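Local coordinates for Na Glutathione S-transferase 2 (Necator americanus, PDB 2ON5), which probably catalyses the conjugation of glutathione to electrophilic compounds, as a glutathione S-transferase of the human hookworm, at residues Glu85-Val88 with Asp89-Ala92; Tyr98-Glu101 with Ile102-Tyr105. All coordinates share one frame; numbering follows the deposited sequence.

In the fold
Both contacts lie on the helix 82-101 of the all-helical half of a glutathione S-transferase, two turns in its earlier part (contact 1) and its far end, where the chain kinks into helix 103-110 (contact 2). Their centres stand 20 Å apart and their nearest atoms about 7 Å. Each reaches the second subunit: Glu85 and Asp89 of contact 1 make salt bridges to its arginines, and Arg103 of contact 2 packs on its Asn100. A bound glutathione comes within about 9 Å of the side chain of Ser90, and one within about 5 Å of that of Arg103; Lys96, on the helical run joining the two contacts, belongs to the glutathione pocket.

Contact 1. Residues Glu85-Val88 with Asp89-Ala92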
ATOM      1  N   GLU A  85      -2.999 -14.570  -3.644  1.00 15.76           N
ATOM      2  CA  GLU A  85      -2.030 -13.449  -3.695  1.00 16.11           C
ATOM      3  C   GLU A  85      -2.718 -12.114  -3.429  1.00 15.53           C
ATOM      4  O   GLU A  85      -2.167 -11.241  -2.747  1.00 15.87           O
ATOM      5  CB  GLU A  85      -1.323 -13.401  -5.040  1.00 15.59           C
ATOM      6  CG  GLU A  85      -0.352 -14.527  -5.279  1.00 17.12           C
ATOM      7  CD  GLU A  85       0.325 -14.382  -6.619  1.00 20.92           C
ATOM      8  OE1 GLU A  85       1.281 -13.599  -6.721  1.00 20.28           O
ATOM      9  OE2 GLU A  85      -0.157 -15.000  -7.583  1.00 25.66           O
ATOM     10  N   ALA A  86      -3.934 -11.971  -3.955  1.00 15.18           N
ATOM     11  CA  ALA A  86      -4.708 -10.747  -3.758  1.00 14.87           C
ATOM     12  C   ALA A  86      -5.127 -10.649  -2.304  1.00 14.61           C
ATOM     13  O   ALA A  86      -5.046  -9.565  -1.724  1.00 14.99           O
ATOM     14  CB  ALA A  86      -5.912 -10.712  -4.674  1.00 14.17           C
ATOM     15  N   LEU A  87      -5.563 -11.772  -1.718  1.00 14.52           N
ATOM     16  CA  LEU A  87      -5.977 -11.799  -0.298  1.00 14.75           C
ATOM     17  C   LEU A  87      -4.796 -11.433   0.592  1.00 15.32           C
ATOM     18  O   LEU A  87      -4.922 -10.640   1.533  1.00 15.08           O
ATOM     19  CB  LEU A  87      -6.563 -13.155   0.071  1.00 15.39           C
ATOM     20  CG  LEU A  87      -7.982 -13.363  -0.496  1.00 13.87           C
ATOM     21  CD1 LEU A  87      -8.427 -14.823  -0.251  1.00 14.67           C
ATOM     22  CD2 LEU A  87      -8.956 -12.346   0.170  1.00 12.53           C
ATOM     23  N   VAL A  88      -3.633 -11.965   0.247  1.00 15.19           N
ATOM     24  CA  VAL A  88      -2.382 -11.590   0.970  1.00 15.49           C
ATOM     25  C   VAL A  88      -2.118 -10.073   0.906  1.00 15.70           C
ATOM     26  O   VAL A  88      -1.851  -9.432   1.947  1.00 16.87           O
ATOM     27  CB  VAL A  88      -1.167 -12.397   0.454  1.00 14.94           C
ATOM     28  CG1 VAL A  88       0.198 -11.859   1.081  1.00 15.39           C
ATOM     29  CG2 VAL A  88      -1.357 -13.885   0.773  1.00 15.42           C
ATOM     30  N   ASP A  89      -2.197  -9.507  -0.303  1.00 15.00           N
ATOM     31  CA  ASP A  89      -2.112  -8.059  -0.512  1.00 15.09           C
ATOM     32  C   ASP A  89      -3.089  -7.270   0.354  1.00 14.74           C
ATOM     33  O   ASP A  89      -2.708  -6.252   0.945  1.00 12.96           O
ATOM     34  CB  ASP A  89      -2.345  -7.682  -1.989  1.00 14.97           C
ATOM     35  CG  ASP A  89      -1.230  -8.158  -2.913  1.00 15.44           C
ATOM     36  OD1 ASP A  89      -0.241  -8.723  -2.406  1.00 15.32           O
ATOM     37  OD2 ASP A  89      -1.341  -7.894  -4.143  1.00 17.85           O
ATOM     38  N   SER A  90      -4.347  -7.702   0.396  1.00 14.62           N
ATOM     39  CA  SER A  90      -5.377  -6.964   1.180  1.00 14.68           C
ATOM     40  C   SER A  90      -5.052  -6.929   2.687  1.00 14.83           C
ATOM     41  O   SER A  90      -5.240  -5.888   3.342  1.00 14.79           O
ATOM     42  CB  SER A  90      -6.781  -7.555   0.924  1.00 14.03           C
ATOM     43  OG  SER A  90      -6.979  -8.785   1.592  1.00 16.44           O
ATOM     44  N   VAL A  91      -4.553  -8.050   3.222  1.00 15.13           N
ATOM     45  CA  VAL A  91      -4.081  -8.114   4.613  1.00 15.50           C
ATOM     46  C   VAL A  91      -2.885  -7.192   4.834  1.00 16.35           C
ATOM     47  O   VAL A  91      -2.835  -6.454   5.858  1.00 17.30           O
ATOM     48  CB  VAL A  91      -3.752  -9.586   5.083  1.00 16.14           C
ATOM     49  CG1 VAL A  91      -3.140  -9.599   6.509  1.00 17.21           C
ATOM     50  CG2 VAL A  91      -5.027 -10.448   5.081  1.00 15.80           C
ATOM     51  N   ALA A  92      -1.929  -7.218   3.893  1.00 14.92           N
ATOM     52  CA  ALA A  92      -0.747  -6.367   4.006  1.00 15.91           C
ATOM     53  C   ALA A  92      -1.151  -4.903   3.970  1.00 16.02           C
ATOM     54  O   ALA A  92      -0.578  -4.084   4.683  1.00 16.56           O
ATOM     55  CB  ALA A  92       0.270  -6.683   2.865  1.00 15.55           C
TER
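Ser90 turns its hydroxyl back onto the helix and gives a hydrogen bond from OG to Leu87 O at 2.8 Å, one turn earlier. Its chi1 of 75° sets OG between the backbone N and the carbonyl carbon, a rotamer from which a helical serine can reach a carbonyl of the preceding turn. Leu87 O therefore has two donors: Val91 N at 3.1 Å, close to the line of the C=O bond, and Ser90 OG, which arrives much more from the flank, with a C=O...OG angle of 121°. A small hydroxyl suits this buried place, because the helix itself satisfies it while Ala62 of the second subunit packs against the residue.

Asp89 folds the other way. Its CG stands beside its own backbone N (chi1 -68°), and CB and CG pass close to Glu85 O, the carbonyl that accepts Asp89 N at 3.0 Å. OD1 lies only 3.2 Å from that same oxygen, two acceptors side by side, a placement probably eased by the positive groups around the carboxylate. OD1 makes a salt bridge to Arg69 and a hydrogen bond to Tyr155 OH, and OD2 a salt bridge to Arg69 of the second subunit. Glu85 stretches its carboxylate away from Asp89 to Arg73 of the second subunit, leaving Glu85 OE1 and Asp89 OD1 6.7 Å apart.

The other flank is apolar. Val91 CG2 rests 3.6 Å from Leu87 O, and Ala92 CB comes equally near Val88 O; beyond them Val88, Val91 and Ala92 pack on helix 155-168. Compact side chains suit this close packing. Continuous i to i+4 bonding, with Glu85, Ala86, Leu87, Asp89 and Ser90 meeting the second subunit and Val88, Val91 and Ala92 packing within their own, marks a dimer-interface helix of the glutathione S-transferase C-terminal domain.

Contact 2. Residues Tyr98-Glu101 with Ile102-Tyr105; sequences YINE and IRPY. With EDO (1,2-ethanediol), chain L.
The Tyr98 ring has Ile102 over one face: CG1 lies above it, and CD1 reaches CZ at 3.8 Å. Phe132 stacks with this ring and His163 meets it nearly at right angles; an aromatic residue suits the place because it offers one face to Ile102 and also takes part in the stack with Phe132. At the edge of the Tyr105 ring sits a 1,2-ethanediol, probably from the crystallisation liquor, whose O1 is hydrogen-bonded to Tyr105 OH (2.9 Å); the diol also bonds to Lys205 O.

Ile102 carries its CG1 between backbone N and carbonyl carbon (chi1 66°), which brings CD1 against the Tyr98 ring and to 4.0 Å from Ile99 CD1. The branched residue thus fills the joint between helices 82-101 and 103-110 of the glutathione S-transferase C-terminal domain, first to leave the helical backbone and at the same time N-cap of the next helix. Ile102 N still bonds to Tyr98 O at 3.0 Å, but Arg103 N turns to Asn100 O, three residues back, approaching 73° out of the carbonyl plane. Pro104, with no N-H to offer, suits the first turn of the new helix, its CD 3.7 Å from Glu101 O. The extended Glu101 side chain makes a salt bridge to Lys131 on helix 117-143.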
ATOM      1  N   TYR A  98      -2.900   0.256   9.584  1.00 19.30           N
ATOM      2  CA  TYR A  98      -2.662   0.213  11.047  1.00 18.86           C
ATOM      3  C   TYR A  98      -1.348   0.881  11.432  1.00 19.67           C
ATOM      4  O   TYR A  98      -1.299   1.702  12.368  1.00 18.90           O
ATOM      5  CB  TYR A  98      -2.686  -1.245  11.526  1.00 19.38           C
ATOM      6  CG  TYR A  98      -2.034  -1.511  12.883  1.00 18.65           C
ATOM      7  CD1 TYR A  98      -2.688  -1.177  14.072  1.00 18.35           C
ATOM      8  CD2 TYR A  98      -0.780  -2.124  12.964  1.00 19.33           C
ATOM      9  CE1 TYR A  98      -2.098  -1.432  15.325  1.00 17.55           C
ATOM     10  CE2 TYR A  98      -0.188  -2.396  14.196  1.00 18.65           C
ATOM     11  CZ  TYR A  98      -0.850  -2.040  15.376  1.00 19.50           C
ATOM     12  OH  TYR A  98      -0.264  -2.292  16.609  1.00 18.59           O
ATOM     13  N   ILE A  99      -0.283   0.544  10.714  1.00 18.85           N
ATOM     14  CA  ILE A  99       1.006   1.178  10.929  1.00 20.27           C
ATOM     15  C   ILE A  99       0.972   2.705  10.741  1.00 21.06           C
ATOM     16  O   ILE A  99       1.633   3.454  11.475  1.00 20.37           O
ATOM     17  CB  ILE A  99       2.093   0.528  10.042  1.00 19.78           C
ATOM     18  CG1 ILE A  99       2.319  -0.950  10.454  1.00 18.60           C
ATOM     19  CG2 ILE A  99       3.408   1.376  10.053  1.00 21.63           C
ATOM     20  CD1 ILE A  99       2.816  -1.173  11.877  1.00 21.19           C
ATOM     21  N   ASN A 100       0.211   3.161   9.748  1.00 21.74           N
ATOM     22  CA  ASN A 100       0.015   4.575   9.560  1.00 23.43           C
ATOM     23  C   ASN A 100      -0.668   5.201  10.789  1.00 22.90           C
ATOM     24  O   ASN A 100      -0.253   6.272  11.272  1.00 23.06           O
ATOM     25  CB  ASN A 100      -0.787   4.852   8.297  1.00 23.62           C
ATOM     26  CG  ASN A 100      -0.900   6.331   8.013  1.00 29.05           C
ATOM     27  OD1 ASN A 100       0.096   6.984   7.674  1.00 32.26           O
ATOM     28  ND2 ASN A 100      -2.113   6.883   8.176  1.00 30.58           N
ATOM     29  N   GLU A 101      -1.682   4.512  11.300  1.00 22.37           N
ATOM     30  CA  GLU A 101      -2.387   4.922  12.506  1.00 23.34           C
ATOM     31  C   GLU A 101      -1.444   5.087  13.702  1.00 22.29           C
ATOM     32  O   GLU A 101      -1.557   6.060  14.451  1.00 22.71           O
ATOM     33  CB  GLU A 101      -3.499   3.931  12.834  1.00 22.60           C
ATOM     34  CG  GLU A 101      -4.394   4.335  13.991  1.00 26.09           C
ATOM     35  CD  GLU A 101      -5.710   3.555  14.028  1.00 26.36           C
ATOM     36  OE1 GLU A 101      -6.552   3.859  14.898  1.00 31.44           O
ATOM     37  OE2 GLU A 101      -5.904   2.630  13.203  1.00 29.91           O
ATOM     38  N   ILE A 102      -0.521   4.149  13.882  1.00 21.93           N
ATOM     39  CA  ILE A 102       0.416   4.199  15.027  1.00 21.75           C
ATOM     40  C   ILE A 102       1.778   4.870  14.744  1.00 22.52           C
ATOM     41  O   ILE A 102       2.698   4.826  15.595  1.00 22.15           O
ATOM     42  CB  ILE A 102       0.593   2.796  15.672  1.00 21.37           C
ATOM     43  CG1 ILE A 102       1.285   1.827  14.694  1.00 21.94           C
ATOM     44  CG2 ILE A 102      -0.776   2.256  16.167  1.00 20.14           C
ATOM     45  CD1 ILE A 102       1.919   0.601  15.344  1.00 20.91           C
ATOM     46  N   ARG A 103       1.902   5.509  13.575  1.00 23.29           N
ATOM     47  CA  ARG A 103       3.147   6.211  13.199  1.00 24.87           C
ATOM     48  C   ARG A 103       3.757   7.134  14.290  1.00 23.83           C
ATOM     49  O   ARG A 103       4.970   7.122  14.481  1.00 22.97           O
ATOM     50  CB  ARG A 103       2.997   6.986  11.890  1.00 24.96           C
ATOM     51  CG  ARG A 103       4.319   7.631  11.443  1.00 27.43           C
ATOM     52  CD  ARG A 103       4.187   8.555  10.208  1.00 29.03           C
ATOM     53  NE  ARG A 103       3.195   8.116   9.228  1.00 38.57           N
ATOM     54  CZ  ARG A 103       3.390   7.191   8.285  1.00 41.35           C
ATOM     55  NH1 ARG A 103       4.553   6.545   8.190  1.00 44.27           N
ATOM     56  NH2 ARG A 103       2.407   6.900   7.434  1.00 41.31           N
ATOM     57  N   PRO A 104       2.922   7.926  14.992  1.00 23.98           N
ATOM     58  CA  PRO A 104       3.472   8.758  16.091  1.00 23.96           C
ATOM     59  C   PRO A 104       4.209   7.948  17.161  1.00 23.92           C
ATOM     60  O   PRO A 104       5.239   8.406  17.693  1.00 23.56           O
ATOM     61  CB  PRO A 104       2.216   9.430  16.679  1.00 23.13           C
ATOM     62  CG  PRO A 104       1.255   9.467  15.546  1.00 24.63           C
ATOM     63  CD  PRO A 104       1.478   8.162  14.818  1.00 23.02           C
ATOM     64  N   TYR A 105       3.697   6.753  17.472  1.00 22.77           N
ATOM     65  CA  TYR A 105       4.360   5.859  18.419  1.00 22.47           C
ATOM     66  C   TYR A 105       5.698   5.338  17.859  1.00 23.05           C
ATOM     67  O   TYR A 105       6.744   5.353  18.531  1.00 21.65           O
ATOM     68  CB  TYR A 105       3.409   4.693  18.804  1.00 22.04           C
ATOM     69  CG  TYR A 105       4.103   3.609  19.572  1.00 21.75           C
ATOM     70  CD1 TYR A 105       4.238   3.700  20.957  1.00 21.27           C
ATOM     71  CD2 TYR A 105       4.672   2.509  18.912  1.00 20.65           C
ATOM     72  CE1 TYR A 105       4.921   2.723  21.678  1.00 21.73           C
ATOM     73  CE2 TYR A 105       5.358   1.517  19.618  1.00 23.30           C
ATOM     74  CZ  TYR A 105       5.469   1.637  21.018  1.00 22.50           C
ATOM     75  OH  TYR A 105       6.142   0.685  21.741  1.00 21.22           O
TER
HETATM   76  C1  EDO L 422       9.045  -1.672  20.701  1.00 34.17           C
HETATM   77  O1  EDO L 422       8.289  -0.553  20.198  1.00 30.33           O
HETATM   78  C2  EDO L 422      10.490  -1.725  20.230  1.00 36.07           C
HETATM   79  O2  EDO L 422      10.666  -1.386  18.830  1.00 36.23           O